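Local coordinates for protein 3-dehydroquinate dehydratase (Enterococcus faecalis, PDB 4PH6) that catalyses the cis-dehydration of 3-dehydroquinate to 3-dehydroshikimate through a covalent imine (Schiff-base) intermediate, the third step of the chorismate pathway, at residues A27-D32 with Y54-A59; L43-V48 with G76-L81; L67-M72 with K110-L115; F84-E89 with D117-A122; L185-A190 with M213-T218. All blocks are in the same frame, centred on the assembly; numbering follows the deposited sequence.

Contact 1. Residues A27-D32 with Y54-A59; sequences APTAED and YYENVA
The chain enters helix 30-40 beside the loop that follows strand 47-51, with the CA atoms of Pro28 and Tyr55 4.3 Å apart. One backbone hydrogen bond joins the two: Glu56 N donates to Pro28 O at 3.0 Å. It is nearly straight (175°) and lies in the carbonyl plane, on a lone pair. The same oxygen also touches two side chains. Tyr55 CD1 comes to 3.2 Å of Pro28 O, which lies at the ring edge, near the ring plane. Glu56 holds CG in the crowded position between its backbone N and carbonyl carbon (chi1 65°), and this places CG 3.3 Å from Pro28 O. Beyond CG the chain is extended and crosses Thr29 obliquely, with Glu56 OE2 3.8 Å from Thr29 CG2. Thr29 is the N-cap of helix 30-40, and its OG1 receives a weak bond from Asp32 N. Tyr55 CG is anti to its backbone N (chi1 -177°), so the ring runs along the start of the helix and its OH lies 3.8 Å from Ala30 CB. The backbone bond thus ties the 55-58 turn to the helix start, beside a tyrosine whose edge packs on Pro28 O and whose hydroxyl is held by Asp63 and Asn57 ND2.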
# COMPACT_ATOMS: atom_id res chain seq x y z
N ALA A 27 13.14 22.36 12.42
CA ALA A 27 14.09 22.83 13.42
C ALA A 27 13.69 24.22 13.94
O ALA A 27 13.25 25.06 13.17
CB ALA A 27 15.50 22.85 12.85
N PRO A 28 13.84 24.45 15.25
CA PRO A 28 13.37 25.69 15.88
C PRO A 28 14.34 26.86 15.78
O PRO A 28 13.90 28.00 15.85
CB PRO A 28 13.19 25.28 17.34
CG PRO A 28 14.27 24.27 17.55
CD PRO A 28 14.34 23.49 16.25
N THR A 29 15.64 26.60 15.64
CA THR A 29 16.59 27.71 15.55
C THR A 29 16.94 27.99 14.11
O THR A 29 16.92 27.09 13.28
CB THR A 29 17.89 27.46 16.30
OG1 THR A 29 18.59 26.38 15.66
CG2 THR A 29 17.63 27.10 17.75
N ALA A 30 17.28 29.25 13.85
CA ALA A 30 17.56 29.76 12.52
C ALA A 30 18.73 29.02 11.91
O ALA A 30 18.68 28.59 10.75
CB ALA A 30 17.86 31.26 12.57
N GLU A 31 19.77 28.87 12.72
CA GLU A 31 21.02 28.24 12.32
C GLU A 31 20.83 26.80 11.85
O GLU A 31 21.44 26.38 10.87
CB GLU A 31 21.99 28.28 13.49
CG GLU A 31 23.32 27.63 13.21
CD GLU A 31 24.28 27.80 14.36
OE1 GLU A 31 24.12 27.09 15.38
OE2 GLU A 31 25.18 28.66 14.24
N ASP A 32 19.98 26.06 12.55
CA ASP A 32 19.67 24.69 12.15
C ASP A 32 18.72 24.65 10.95
O ASP A 32 18.76 23.71 10.16
CB ASP A 32 19.07 23.92 13.32
CG ASP A 32 20.11 23.50 14.32
OD1 ASP A 32 19.77 23.35 15.51
OD2 ASP A 32 21.27 23.33 13.92
N TYR A 54 7.18 25.83 14.06
CA TYR A 54 8.31 25.37 14.87
C TYR A 54 9.33 26.48 15.14
O TYR A 54 10.07 26.41 16.12
CB TYR A 54 9.02 24.20 14.18
CG TYR A 54 8.41 22.84 14.40
CD1 TYR A 54 8.78 22.04 15.48
CD2 TYR A 54 7.46 22.34 13.52
CE1 TYR A 54 8.23 20.78 15.65
CE2 TYR A 54 6.90 21.11 13.69
CZ TYR A 54 7.29 20.33 14.76
OH TYR A 54 6.72 19.10 14.91
N TYR A 55 9.39 27.48 14.26
CA TYR A 55 10.44 28.51 14.36
C TYR A 55 10.29 29.38 15.61
O TYR A 55 9.27 30.03 15.80
CB TYR A 55 10.46 29.40 13.11
CG TYR A 55 11.57 30.43 13.15
CD1 TYR A 55 12.84 30.08 13.60
CD2 TYR A 55 11.35 31.74 12.74
CE1 TYR A 55 13.86 31.01 13.65
CE2 TYR A 55 12.38 32.68 12.78
CZ TYR A 55 13.62 32.30 13.23
OH TYR A 55 14.64 33.22 13.30
N GLU A 56 11.33 29.41 16.44
CA GLU A 56 11.26 30.12 17.72
C GLU A 56 10.95 31.63 17.58
O GLU A 56 10.39 32.22 18.51
CB GLU A 56 12.56 29.94 18.51
CG GLU A 56 13.81 30.54 17.89
CD GLU A 56 15.08 30.24 18.70
OE1 GLU A 56 14.98 29.68 19.81
OE2 GLU A 56 16.19 30.56 18.21
N ASN A 57 11.32 32.24 16.45
CA ASN A 57 11.12 33.68 16.28
C ASN A 57 9.95 34.05 15.37
O ASN A 57 9.93 35.15 14.82
CB ASN A 57 12.39 34.34 15.73
CG ASN A 57 13.53 34.30 16.72
OD1 ASN A 57 13.33 34.43 17.93
ND2 ASN A 57 14.75 34.12 16.21
N VAL A 58 8.98 33.15 15.24
CA VAL A 58 7.94 33.29 14.22
C VAL A 58 7.01 34.50 14.44
O VAL A 58 6.31 34.94 13.52
CB VAL A 58 7.11 32.00 14.13
CG1 VAL A 58 6.11 31.93 15.26
CG2 VAL A 58 6.41 31.91 12.80
N ALA A 59 7.04 35.05 15.64
CA ALA A 59 6.27 36.24 15.96
C ALA A 59 6.93 37.49 15.38
O ALA A 59 6.28 38.53 15.25
CB ALA A 59 6.12 36.39 17.46

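Contact 2. Residues L43-V48 with G76-L81; sequences LDCDLV and GQKPLL
This contact is the parallel strand pairing of a beta-alpha-beta unit: strand 47-51, helix 61-73 and strand 80-83. Two backbone hydrogen bonds grip Val48. Val48 N donates to Pro79 O at 3.1 Å, and Val48 O accepts from Leu81 N at 2.9 Å. Both donors lie nearly along the axis of the C=O they meet. Val48 and Leu80 form the bridge pair, and their side chains share one face of the sheet, where Val48 CG1 and Leu80 CD1 are 4.4 Å apart. Leu80 CD1 also lies against Val48 O.

Around the start of the strands, side chains add to this. Leu47 holds CG in the crowded position between its N and carbonyl carbon (chi1 57°). It crosses the Pro79 ring at about a right angle, with Leu47 CB 3.8 Å from Pro79 CB. Pro79 CD packs 3.3 Å from Asp46 O. Lys78 lies along the 43-48 backbone. Its CB, CG and CD pass Asp46 O, and Lys78 CE sits 3.0 Å from Cys45 O and 3.8 Å from Cys45 SG. A bend at chi4 (62°) turns NZ off the line of the chain. Lys78 NZ donates to a water at 3.0 Å, which donates in turn to Leu43 O, and it also bonds Ser40 O. The carboxylate of Asp46 is bonded to Ile21 N and Arg246. Neighbouring parallel strands joined by a helical crossover are the repeating element of the (beta/alpha)8 barrel, and this pairing lies at the start of two such strands.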
# COMPACT_ATOMS: atom_id res chain seq x y z
N LEU A 43 19.66 15.77 -0.74
CA LEU A 43 18.60 14.83 -0.39
C LEU A 43 17.78 14.46 -1.62
O LEU A 43 17.57 15.30 -2.51
CB LEU A 43 17.67 15.41 0.68
CG LEU A 43 18.14 15.52 2.12
CD1 LEU A 43 17.00 16.09 2.95
CD2 LEU A 43 18.58 14.15 2.66
N ASP A 44 17.29 13.22 -1.66
CA ASP A 44 16.56 12.72 -2.82
C ASP A 44 15.08 13.13 -2.75
O ASP A 44 14.20 12.29 -2.61
CB ASP A 44 16.71 11.20 -2.92
CG ASP A 44 16.22 10.63 -4.25
OD1 ASP A 44 16.15 9.38 -4.36
OD2 ASP A 44 15.88 11.40 -5.17
N CYS A 45 14.83 14.43 -2.83
CA CYS A 45 13.49 14.99 -2.72
C CYS A 45 13.28 16.03 -3.81
O CYS A 45 14.24 16.44 -4.48
CB CYS A 45 13.26 15.61 -1.35
SG CYS A 45 14.28 17.07 -0.99
N ASP A 46 12.04 16.49 -3.96
CA ASP A 46 11.73 17.41 -5.04
C ASP A 46 11.45 18.81 -4.52
O ASP A 46 11.77 19.80 -5.18
CB ASP A 46 10.54 16.88 -5.83
CG ASP A 46 10.83 15.53 -6.44
OD1 ASP A 46 11.84 15.42 -7.16
OD2 ASP A 46 10.09 14.57 -6.15
N LEU A 47 10.87 18.89 -3.33
CA LEU A 47 10.70 20.19 -2.72
C LEU A 47 10.82 20.14 -1.21
O LEU A 47 11.00 19.08 -0.62
CB LEU A 47 9.36 20.83 -3.14
CG LEU A 47 7.97 20.23 -2.95
CD1 LEU A 47 6.92 21.31 -3.24
CD2 LEU A 47 7.76 19.03 -3.86
N VAL A 48 10.76 21.32 -0.60
CA VAL A 48 11.05 21.52 0.81
C VAL A 48 9.92 22.30 1.47
O VAL A 48 9.51 23.34 0.96
CB VAL A 48 12.37 22.30 1.00
CG1 VAL A 48 12.55 22.69 2.46
CG2 VAL A 48 13.54 21.48 0.48
N GLY A 76 18.99 25.03 -3.82
CA GLY A 76 19.40 24.42 -5.08
C GLY A 76 18.29 24.36 -6.12
O GLY A 76 18.24 23.42 -6.93
N GLN A 77 17.40 25.35 -6.06
CA GLN A 77 16.29 25.58 -6.99
C GLN A 77 15.16 24.56 -6.81
O GLN A 77 14.37 24.33 -7.72
CB GLN A 77 16.81 25.58 -8.44
CG GLN A 77 15.91 26.27 -9.47
CD GLN A 77 15.62 27.76 -9.21
OE1 GLN A 77 16.24 28.40 -8.36
NE2 GLN A 77 14.67 28.31 -9.95
N LYS A 78 15.07 23.98 -5.61
CA LYS A 78 13.89 23.22 -5.21
C LYS A 78 12.80 24.16 -4.68
O LYS A 78 13.08 25.08 -3.91
CB LYS A 78 14.22 22.18 -4.14
CG LYS A 78 15.08 21.01 -4.59
CD LYS A 78 15.03 19.89 -3.54
CE LYS A 78 16.03 18.79 -3.84
NZ LYS A 78 17.41 19.29 -3.80
N PRO A 79 11.54 23.93 -5.09
CA PRO A 79 10.44 24.77 -4.63
C PRO A 79 10.37 24.84 -3.12
O PRO A 79 10.59 23.84 -2.44
CB PRO A 79 9.20 24.08 -5.19
CG PRO A 79 9.72 23.33 -6.42
CD PRO A 79 11.11 22.89 -6.04
N LEU A 80 10.09 26.03 -2.61
CA LEU A 80 9.94 26.25 -1.19
C LEU A 80 8.48 26.50 -0.83
O LEU A 80 7.88 27.52 -1.19
CB LEU A 80 10.80 27.43 -0.72
CG LEU A 80 10.57 27.81 0.74
CD1 LEU A 80 10.80 26.60 1.66
CD2 LEU A 80 11.44 28.98 1.16
N LEU A 81 7.92 25.53 -0.11
CA LEU A 81 6.61 25.62 0.51
C LEU A 81 6.74 26.15 1.94
O LEU A 81 7.54 25.63 2.73
CB LEU A 81 5.92 24.25 0.50
CG LEU A 81 4.63 24.03 1.30
CD1 LEU A 81 3.47 24.91 0.79
CD2 LEU A 81 4.21 22.53 1.30
O HOH W 1 18.54 16.54 -4.38

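Contact 3. Residues L67-M72 with K110-L115; sequences LSQQVM and KGALDL
A single hydrogen bond crosses between helix 61-73 and the loop after helix 97-110. Ala112 N donates to Ser68 OG at 2.9 Å, almost straight at 170°. Ser68 OG stands in the crowded position between its backbone N and carbonyl carbon (chi1 71°). There it also bonds Cys65 O, one turn earlier in the helix, so the hydroxyl links helix and loop.

The remaining contacts are van der Waals and centre on Ala112. Ala112 CB points into the helix surface and meets Met72 CB at 3.8 Å. Gln69 bends at chi2 and brings its amide over the methyl, with NE2 3.3 Å from Ala112 CB. Gly111 CA lies 3.4 Å from Ser68 OG. Met72 has CG anti to its backbone N (chi1 177°), then bends at chi2 and chi3. This carries Met72 CE to 3.6 Å from Leu113 N and 3.7 Å from Asp114 OD2, the side chains of Met72 and Asp114 crossing obliquely. Asp114 OD2 has its polar partners elsewhere, in Leu80 N and Lys10.

Helix 61-73 thus rests on the lead into strand 115-119. Met72 also touches Leu80 of strand 80-83, Ser68 touches Trp50 of strand 47-51, and Val71 packs against helix 30-40.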
# COMPACT_ATOMS: atom_id res chain seq x y z
N LEU A 67 14.75 35.36 6.96
CA LEU A 67 15.16 33.98 7.06
C LEU A 67 14.66 33.20 5.85
O LEU A 67 15.37 32.33 5.34
CB LEU A 67 14.65 33.37 8.36
CG LEU A 67 15.12 31.94 8.61
CD1 LEU A 67 16.60 31.81 8.35
CD2 LEU A 67 14.77 31.48 10.03
N SER A 68 13.47 33.54 5.36
CA SER A 68 12.91 32.81 4.22
C SER A 68 13.78 33.05 2.98
O SER A 68 13.93 32.16 2.14
CB SER A 68 11.47 33.22 3.94
OG SER A 68 11.38 34.53 3.43
N GLN A 69 14.38 34.24 2.89
CA GLN A 69 15.28 34.57 1.79
C GLN A 69 16.55 33.71 1.81
O GLN A 69 16.96 33.16 0.79
CB GLN A 69 15.65 36.05 1.84
CG GLN A 69 14.72 36.93 1.04
CD GLN A 69 14.71 36.57 -0.44
OE1 GLN A 69 15.71 36.10 -1.00
NE2 GLN A 69 13.58 36.80 -1.10
N GLN A 70 17.15 33.60 2.99
CA GLN A 70 18.35 32.79 3.20
C GLN A 70 18.12 31.28 3.00
O GLN A 70 19.02 30.56 2.56
CB GLN A 70 18.88 33.06 4.59
CG GLN A 70 19.21 34.54 4.80
CD GLN A 70 19.48 34.88 6.24
OE1 GLN A 70 18.78 34.42 7.14
NE2 GLN A 70 20.50 35.70 6.47
N VAL A 71 16.92 30.82 3.34
CA VAL A 71 16.52 29.44 3.11
C VAL A 71 16.42 29.15 1.61
O VAL A 71 16.97 28.17 1.12
CB VAL A 71 15.17 29.12 3.78
CG1 VAL A 71 14.50 27.94 3.11
CG2 VAL A 71 15.37 28.88 5.25
N MET A 72 15.74 30.04 0.89
CA MET A 72 15.60 29.92 -0.56
C MET A 72 16.95 29.88 -1.29
O MET A 72 17.14 29.10 -2.23
CB MET A 72 14.77 31.07 -1.11
CG MET A 72 14.63 31.06 -2.61
SD MET A 72 13.49 29.78 -3.09
CE MET A 72 11.95 30.45 -2.44
N LYS A 110 7.40 40.45 1.23
CA LYS A 110 8.84 40.62 1.41
C LYS A 110 9.58 39.31 1.72
O LYS A 110 10.77 39.33 2.04
CB LYS A 110 9.12 41.62 2.54
CG LYS A 110 8.82 43.06 2.18
CD LYS A 110 8.44 43.87 3.42
CE LYS A 110 8.45 45.37 3.13
NZ LYS A 110 8.14 46.20 4.34
N GLY A 111 8.88 38.19 1.62
CA GLY A 111 9.50 36.90 1.86
C GLY A 111 9.77 36.15 0.58
O GLY A 111 9.36 36.57 -0.50
N ALA A 112 10.48 35.02 0.69
CA ALA A 112 10.70 34.13 -0.44
C ALA A 112 9.92 32.83 -0.25
O ALA A 112 9.99 32.21 0.82
CB ALA A 112 12.19 33.86 -0.62
N LEU A 113 9.18 32.42 -1.27
CA LEU A 113 8.38 31.20 -1.22
C LEU A 113 7.74 30.91 -2.57
O LEU A 113 7.47 31.81 -3.33
CB LEU A 113 7.30 31.30 -0.13
CG LEU A 113 6.24 32.40 -0.25
CD1 LEU A 113 4.87 31.80 -0.18
CD2 LEU A 113 6.39 33.48 0.80
N ASP A 114 7.48 29.64 -2.85
CA ASP A 114 6.90 29.27 -4.14
C ASP A 114 5.48 28.77 -3.99
O ASP A 114 4.66 28.93 -4.89
CB ASP A 114 7.77 28.20 -4.81
CG ASP A 114 9.19 28.68 -5.01
OD1 ASP A 114 9.37 29.75 -5.60
OD2 ASP A 114 10.13 28.02 -4.53
N LEU A 115 5.19 28.18 -2.83
CA LEU A 115 3.87 27.69 -2.49
C LEU A 115 3.49 28.14 -1.09
O LEU A 115 4.34 28.21 -0.20
CB LEU A 115 3.79 26.16 -2.59
CG LEU A 115 4.21 25.52 -3.90
CD1 LEU A 115 5.65 25.05 -3.81
CD2 LEU A 115 3.28 24.39 -4.25

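Contact 4. Residues F84-E89 with D117-A122; sequences FRTQKE and DIELFA
Glu119 points its side chain from the end of strand 115-119 toward the loop after strand 80-83. Glu119 CB lies 4.1 Å from Glu89 OE2. Glu119 CG is anti to the carbonyl carbon (chi1 -64°) and comes to 3.4 Å from Arg85 NH1. The chain stays extended, so the carboxylate meets Thr86 tip to tip. Glu119 OE1 receives Thr86 OG1 on its syn lone pair, at a very short 2.5 Å. Glu119 OE2 takes two donors: Thr86 N at 2.9 Å, from above the carboxylate plane, and Arg85 NH1 at 3.0 Å, on the anti lone pair. Glu89 stacks its carboxylate on that of Glu119, the planes 8° apart and Glu89 OE2 3.6 Å from Glu119 OE1. One of them may be protonated. Glu89 OE1 accepts from His146 N.

Arg85 bends at chi2 and chi3 and grips Asp117 end-on, with Arg85 NH2 2.8 Å from Asp117 OD2 and NH1 3.0 Å from OD1. The guanidinium is thereby fixed by two acids, close to the predicted catalytic residues His146 and Lys173, and Arg85 is itself predicted to bind 3-dehydroquinate. A salt-bridge network at the C-terminal ends of the strands fits the active site of a type I dehydroquinase barrel.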
# COMPACT_ATOMS: atom_id res chain seq x y z
N PHE A 84 2.44 27.57 8.09
CA PHE A 84 2.21 27.70 9.52
C PHE A 84 1.07 26.77 9.93
O PHE A 84 -0.10 27.12 9.77
CB PHE A 84 1.88 29.15 9.92
CG PHE A 84 1.92 29.39 11.41
CD1 PHE A 84 3.07 29.87 12.02
CD2 PHE A 84 0.82 29.11 12.20
CE1 PHE A 84 3.12 30.06 13.40
CE2 PHE A 84 0.86 29.30 13.59
CZ PHE A 84 2.01 29.77 14.18
N ARG A 85 1.38 25.58 10.42
CA ARG A 85 0.29 24.69 10.83
C ARG A 85 -0.34 25.23 12.11
O ARG A 85 0.36 25.46 13.11
CB ARG A 85 0.78 23.26 11.02
CG ARG A 85 -0.33 22.25 11.30
CD ARG A 85 -1.30 22.15 10.14
NE ARG A 85 -0.61 21.82 8.90
CZ ARG A 85 -0.81 22.44 7.75
NH1 ARG A 85 -1.71 23.42 7.66
NH2 ARG A 85 -0.14 22.07 6.67
N THR A 86 -1.64 25.44 12.10
CA THR A 86 -2.30 25.97 13.29
C THR A 86 -2.48 24.85 14.31
O THR A 86 -2.60 23.68 13.95
CB THR A 86 -3.66 26.61 12.99
OG1 THR A 86 -4.59 25.58 12.64
CG2 THR A 86 -3.53 27.61 11.86
N GLN A 87 -2.55 25.24 15.58
CA GLN A 87 -2.61 24.30 16.69
C GLN A 87 -3.77 23.31 16.59
O GLN A 87 -3.61 22.14 16.93
CB GLN A 87 -2.70 25.08 18.01
CG GLN A 87 -2.34 24.28 19.25
CD GLN A 87 -2.22 25.16 20.50
OE1 GLN A 87 -2.90 26.18 20.63
NE2 GLN A 87 -1.34 24.76 21.41
N LYS A 88 -4.93 23.75 16.10
CA LYS A 88 -6.09 22.87 16.07
C LYS A 88 -5.98 21.79 14.98
O LYS A 88 -6.79 20.86 14.93
CB LYS A 88 -7.38 23.67 15.86
CG LYS A 88 -8.65 22.99 16.40
CD LYS A 88 -9.89 23.48 15.63
CE LYS A 88 -10.87 24.30 16.49
NZ LYS A 88 -12.12 23.56 16.83
N GLU A 89 -4.97 21.90 14.12
CA GLU A 89 -4.75 20.90 13.08
C GLU A 89 -3.36 20.27 13.21
O GLU A 89 -2.75 19.87 12.22
CB GLU A 89 -4.95 21.51 11.69
CG GLU A 89 -6.30 22.22 11.55
CD GLU A 89 -6.75 22.45 10.11
OE1 GLU A 89 -6.08 21.97 9.17
OE2 GLU A 89 -7.80 23.10 9.92
N ASP A 117 0.84 27.43 2.08
CA ASP A 117 -0.12 26.58 2.75
C ASP A 117 -1.16 27.42 3.52
O ASP A 117 -0.81 28.23 4.38
CB ASP A 117 0.60 25.61 3.71
CG ASP A 117 -0.36 24.71 4.48
OD1 ASP A 117 -1.09 25.23 5.34
OD2 ASP A 117 -0.34 23.47 4.26
N ILE A 118 -2.44 27.21 3.20
CA ILE A 118 -3.53 27.90 3.89
C ILE A 118 -4.61 26.89 4.28
O ILE A 118 -5.12 26.16 3.45
CB ILE A 118 -4.15 29.00 3.02
CG1 ILE A 118 -3.09 30.03 2.62
CG2 ILE A 118 -5.34 29.67 3.74
CD1 ILE A 118 -3.59 31.09 1.68
N GLU A 119 -4.94 26.85 5.56
CA GLU A 119 -5.94 25.91 6.03
C GLU A 119 -7.34 26.30 5.55
O GLU A 119 -7.78 27.43 5.71
CB GLU A 119 -5.87 25.80 7.55
CG GLU A 119 -4.54 25.23 7.99
CD GLU A 119 -4.37 25.16 9.49
OE1 GLU A 119 -5.27 25.59 10.24
OE2 GLU A 119 -3.30 24.68 9.91
N LEU A 120 -8.01 25.33 4.93
CA LEU A 120 -9.38 25.48 4.46
C LEU A 120 -10.27 26.19 5.47
O LEU A 120 -11.07 27.05 5.10
CB LEU A 120 -9.97 24.10 4.11
CG LEU A 120 -11.48 23.98 3.84
CD1 LEU A 120 -11.89 24.72 2.56
CD2 LEU A 120 -11.94 22.52 3.78
N PHE A 121 -10.16 25.82 6.74
CA PHE A 121 -11.07 26.26 7.79
C PHE A 121 -10.75 27.61 8.45
O PHE A 121 -11.48 28.05 9.24
CB PHE A 121 -11.30 25.19 8.87
CG PHE A 121 -12.07 24.00 8.39
CD1 PHE A 121 -11.63 22.76 8.63
CD2 PHE A 121 -13.19 24.15 7.68
CE1 PHE A 121 -12.30 21.66 8.17
CE2 PHE A 121 -13.87 23.05 7.20
CZ PHE A 121 -13.43 21.81 7.45
N ALA A 122 -9.65 28.23 8.10
CA ALA A 122 -9.32 29.53 8.58
C ALA A 122 -10.29 30.49 7.99
O ALA A 122 -10.89 30.20 7.04
CB ALA A 122 -7.91 29.92 8.21
O HOH W 2 -1.81 26.92 7.18
O HOH W 3 -8.50 23.47 7.35

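Contact 5. Residues L185-A190 with M213-T218; sequences LTLLSA and MISRVT
Leu188 packs from helix 181-197 onto the 213-218 segment, and its two methyls share the work. Leu188 CD1 meets Ile214 CD1 at 3.7 Å, the side chains crossing at about a right angle. Leu188 CD2 lies over Ser215 CB at 3.9 Å and against Thr218 OG1 at 3.7 Å. The forked end owes its place to CG anti to the carbonyl carbon (chi1 -68°) and an extended chi2. Leu187 has CG anti to its backbone N and adds Leu187 CD1 at 4.0 Å from Ser215 CB. The contact is made of van der Waals touches, mostly between carbons, and the polar atoms at its border are bonded within the loop or to the strand. Thr218 OG1 donates to Ile214 O at 3.0 Å from above the carbonyl plane, and Val217 N donates to that oxygen too. Ser215 OG bonds Gly212 O and Ser207 N. This leaves Ser215 CB as the surface for the leucines. Ile214 and Thr218 also pack against Thr218 and Ile214 of the second subunit, so the segment takes part in the dimer interface. Arg216, in the same segment, is predicted to bind 3-dehydroquinate. The contact joins an outer helix of the (beta/alpha)8 barrel to the segment following strand 203-207.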
# COMPACT_ATOMS: atom_id res chain seq x y z
N LEU A 185 -8.67 2.71 4.45
CA LEU A 185 -9.40 2.48 3.22
C LEU A 185 -10.29 3.67 2.89
O LEU A 185 -10.39 4.09 1.74
CB LEU A 185 -10.21 1.19 3.32
CG LEU A 185 -9.39 -0.09 3.13
CD1 LEU A 185 -10.24 -1.33 3.44
CD2 LEU A 185 -8.85 -0.15 1.71
N THR A 186 -10.94 4.22 3.92
CA THR A 186 -11.80 5.38 3.75
C THR A 186 -11.01 6.51 3.07
O THR A 186 -11.43 7.04 2.03
CB THR A 186 -12.36 5.85 5.11
OG1 THR A 186 -13.17 4.80 5.67
CG2 THR A 186 -13.19 7.12 4.93
N LEU A 187 -9.86 6.85 3.65
CA LEU A 187 -8.96 7.85 3.08
C LEU A 187 -8.54 7.49 1.64
O LEU A 187 -8.64 8.33 0.74
CB LEU A 187 -7.73 8.01 3.97
CG LEU A 187 -6.72 9.12 3.63
CD1 LEU A 187 -5.67 8.63 2.63
CD2 LEU A 187 -7.44 10.37 3.09
N LEU A 188 -8.07 6.27 1.42
CA LEU A 188 -7.62 5.87 0.08
C LEU A 188 -8.76 5.97 -0.95
O LEU A 188 -8.55 6.47 -2.05
CB LEU A 188 -7.05 4.45 0.10
CG LEU A 188 -5.73 4.29 0.87
CD1 LEU A 188 -5.31 2.84 0.98
CD2 LEU A 188 -4.65 5.11 0.19
N SER A 189 -9.95 5.50 -0.59
CA SER A 189 -11.13 5.60 -1.46
C SER A 189 -11.58 7.03 -1.74
O SER A 189 -11.96 7.37 -2.86
CB SER A 189 -12.31 4.85 -0.85
OG SER A 189 -12.09 3.46 -0.90
N ALA A 190 -11.58 7.85 -0.70
CA ALA A 190 -11.89 9.27 -0.81
C ALA A 190 -10.95 9.93 -1.82
O ALA A 190 -11.37 10.72 -2.67
CB ALA A 190 -11.79 9.95 0.55
N MET A 213 0.44 4.37 6.72
CA MET A 213 1.72 4.55 6.03
C MET A 213 1.68 4.21 4.53
O MET A 213 2.31 4.90 3.72
CB MET A 213 2.80 3.70 6.72
CG MET A 213 4.19 3.88 6.14
SD MET A 213 5.46 3.14 7.18
CE MET A 213 5.39 4.21 8.59
N ILE A 214 0.95 3.16 4.17
CA ILE A 214 0.72 2.82 2.77
C ILE A 214 0.19 3.98 1.92
O ILE A 214 0.42 4.02 0.72
CB ILE A 214 -0.28 1.67 2.62
CG1 ILE A 214 -1.55 2.00 3.41
CG2 ILE A 214 0.34 0.39 3.10
CD1 ILE A 214 -2.73 1.15 3.06
N SER A 215 -0.53 4.91 2.54
CA SER A 215 -1.08 6.05 1.81
C SER A 215 0.03 7.00 1.36
O SER A 215 -0.20 7.90 0.56
CB SER A 215 -2.10 6.81 2.67
OG SER A 215 -1.49 7.51 3.74
N ARG A 216 1.24 6.80 1.89
CA ARG A 216 2.33 7.70 1.57
C ARG A 216 3.13 7.22 0.36
O ARG A 216 3.95 7.96 -0.15
CB ARG A 216 3.26 7.87 2.77
CG ARG A 216 2.58 8.43 4.01
CD ARG A 216 3.61 8.84 5.04
NE ARG A 216 3.02 9.36 6.28
CZ ARG A 216 2.67 10.62 6.48
NH1 ARG A 216 2.82 11.53 5.52
NH2 ARG A 216 2.16 10.98 7.65
N VAL A 217 2.86 6.00 -0.11
CA VAL A 217 3.60 5.47 -1.25
C VAL A 217 2.71 5.08 -2.43
O VAL A 217 3.21 4.69 -3.50
CB VAL A 217 4.44 4.25 -0.83
CG1 VAL A 217 5.34 4.61 0.36
CG2 VAL A 217 3.55 3.04 -0.51
N THR A 218 1.39 5.20 -2.24
CA THR A 218 0.42 4.80 -3.25
C THR A 218 -0.14 5.96 -4.06
O THR A 218 -1.10 5.77 -4.80
CB THR A 218 -0.79 4.07 -2.61
OG1 THR A 218 -1.37 4.87 -1.56
CG2 THR A 218 -0.36 2.74 -2.05

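Overall arrangement
From the N terminus, contact 1 closes first, tying the start of helix 30-40 to the loop after strand 47-51. Contact 2 opens inside it, at 43-48, and closes at 76-81, so the two cross. Contact 3 starts between the segments of contact 2 and runs to 110-115, crossing it in turn. Contact 4 begins before contact 3 closes and crosses that one. Contacts 1 and 3 meet where Tyr55 and Ala30 pack on Leu67. Contacts 2 and 3 meet where Leu80 bonds Asp114, just before strand 115-119. Contacts 1 to 4 thus bind consecutive barrel units. Contact 5 follows in series in the later part of the chain, across the chain's centre from contacts 1 and 3, and joins helix 181-197 to the segment after strand 203-207.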